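Local coordinates for protein tudor (Drosophila melanogaster, PDB 3NTK) that recognises methylated arginines of the Piwi protein Aubergine through its last extended Tudor domain and is required for germ cell formation, at residues Q127-I130 with D131-S135. Sequence-based numbering, arbitrary orientation.
Sequences QSFI and DTRFS
Arg133 folds back from the loop onto Phe129, four residues earlier, and lays its guanidinium flat on the ring as a cation-pi stack where helix 120-131 runs out into the turn leading to strand 137-145. This is the OB-fold half of the extended Tudor domain, and the helix packs there against strands 4-11 and 137-145. Starting at CB, the arginine chain first skirts the backbone: CB and CG pass by Phe129 O, CG at 3.6 Å. CD then reaches the ring itself, 4.1 Å from the centroid of Phe129 in a CH-pi contact. The chain runs extended from CG to NE, which carries NE over Phe129 CZ, and CZ of Arg133 ends up above Phe129 CE2 at 3.5 Å. The two planes are only 4° apart. Phe129 meets this group because its CG lies anti to the backbone N (chi1 -178°), which brings the ring alongside its own carbonyl. At the tip, Arg133 NH1 hydrogen-bonds to Phe129 O at 2.7 Å, in the carbonyl plane on a lone pair, though the bond is bent (138° at the hydrogen); one arginine thus serves both face and oxygen. With an alanine here, the ring face is likely to lose its stacked cation and Phe129 O its side-chain donor. Tyr157 packs edge-to-face with the same ring, while Phe138 touches it from strand 137-145. Ile130 faces inward onto Val8, Phe11 and Phe138, and its CG2 also meets Phe134 CE1. The backbone changes its bonding at the same place: Asp131 N still makes the regular helical bond to Gln127 O, but Arg133 N turns to Ile130 O, three residues back. Thr132 OG1 donates to Ser128 O at 2.9 Å, nearly in line with the carbonyl, beside a weak bond from Thr132 N.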
loop_
_atom_site.group_PDB
_atom_site.type_symbol
_atom_site.label_atom_id
_atom_site.label_comp_id
_atom_site.label_asym_id
_atom_site.label_seq_id
_atom_site.Cartn_x
_atom_site.Cartn_y
_atom_site.Cartn_z
ATOM N N GLN A 127 1.573 -11.651 12.457
ATOM C CA GLN A 127 1.309 -10.257 12.808
ATOM C C GLN A 127 2.481 -9.641 13.580
ATOM O O GLN A 127 3.006 -8.592 13.200
ATOM C CB GLN A 127 0.039 -10.153 13.656
ATOM C CG GLN A 127 -0.397 -8.724 13.927
ATOM C CD GLN A 127 -1.039 -8.070 12.718
ATOM O OE1 GLN A 127 -1.186 -6.850 12.663
ATOM N NE2 GLN A 127 -1.441 -8.883 11.748
ATOM N N SER A 128 2.890 -10.300 14.662
ATOM C CA SER A 128 3.991 -9.810 15.488
ATOM C C SER A 128 5.348 -9.926 14.795
ATOM O O SER A 128 6.255 -9.130 15.044
ATOM C CB SER A 128 4.022 -10.562 16.824
ATOM O OG SER A 128 4.310 -11.936 16.640
ATOM N N PHE A 129 5.494 -10.917 13.925
ATOM C CA PHE A 129 6.746 -11.104 13.210
ATOM C C PHE A 129 6.954 -9.939 12.243
ATOM O O PHE A 129 8.052 -9.390 12.138
ATOM C CB PHE A 129 6.715 -12.439 12.452
ATOM C CG PHE A 129 7.984 -12.754 11.711
ATOM C CD1 PHE A 129 8.202 -12.255 10.429
ATOM C CD2 PHE A 129 8.964 -13.553 12.296
ATOM C CE1 PHE A 129 9.376 -12.549 9.737
ATOM C CE2 PHE A 129 10.141 -13.851 11.613
ATOM C CZ PHE A 129 10.346 -13.348 10.329
ATOM N N ILE A 130 5.879 -9.555 11.559
ATOM C CA ILE A 130 5.918 -8.462 10.595
ATOM C C ILE A 130 6.048 -7.100 11.274
ATOM O O ILE A 130 6.822 -6.252 10.827
ATOM C CB ILE A 130 4.642 -8.444 9.721
ATOM C CG1 ILE A 130 4.494 -9.776 8.978
ATOM C CG2 ILE A 130 4.702 -7.285 8.737
ATOM C CD1 ILE A 130 5.635 -10.097 8.038
ATOM N N ASP A 131 5.291 -6.893 12.349
ATOM C CA ASP A 131 5.324 -5.626 13.071
ATOM C C ASP A 131 6.723 -5.284 13.563
ATOM O O ASP A 131 7.069 -4.114 13.702
ATOM C CB ASP A 131 4.364 -5.655 14.266
ATOM C CG ASP A 131 2.904 -5.663 13.847
ATOM O OD1 ASP A 131 2.538 -4.897 12.929
ATOM O OD2 ASP A 131 2.116 -6.426 14.444
ATOM N N THR A 132 7.523 -6.311 13.822
ATOM C CA THR A 132 8.885 -6.132 14.312
ATOM C C THR A 132 9.876 -5.827 13.190
ATOM O O THR A 132 10.964 -5.305 13.437
ATOM C CB THR A 132 9.361 -7.403 15.053
ATOM O OG1 THR A 132 8.515 -7.637 16.184
ATOM C CG2 THR A 132 10.797 -7.251 15.524
ATOM N N ARG A 133 9.492 -6.142 11.957
ATOM C CA ARG A 133 10.372 -5.942 10.810
ATOM C C ARG A 133 9.718 -5.143 9.682
ATOM O O ARG A 133 10.011 -5.369 8.510
ATOM C CB ARG A 133 10.808 -7.312 10.281
ATOM C CG ARG A 133 11.327 -8.253 11.364
ATOM C CD ARG A 133 11.504 -9.673 10.845
ATOM N NE ARG A 133 12.080 -10.572 11.847
ATOM C CZ ARG A 133 11.495 -10.896 12.999
ATOM N NH1 ARG A 133 10.304 -10.399 13.313
ATOM N NH2 ARG A 133 12.104 -11.720 13.842
ATOM N N PHE A 134 8.853 -4.198 10.036
ATOM C CA PHE A 134 8.149 -3.401 9.036
ATOM C C PHE A 134 9.014 -2.756 7.959
ATOM O O PHE A 134 8.592 -2.649 6.809
ATOM C CB PHE A 134 7.299 -2.319 9.711
ATOM C CG PHE A 134 5.817 -2.579 9.632
ATOM C CD1 PHE A 134 5.226 -2.949 8.426
ATOM C CD2 PHE A 134 5.010 -2.449 10.759
ATOM C CE1 PHE A 134 3.855 -3.186 8.340
ATOM C CE2 PHE A 134 3.637 -2.684 10.684
ATOM C CZ PHE A 134 3.060 -3.054 9.470
ATOM N N SER A 135 10.219 -2.329 8.315
ATOM C CA SER A 135 11.095 -1.688 7.340
ATOM C C SER A 135 12.015 -2.666 6.618
ATOM O O SER A 135 12.743 -2.281 5.702
ATOM C CB SER A 135 11.936 -0.606 8.026
ATOM O OG SER A 135 12.724 -1.163 9.064
#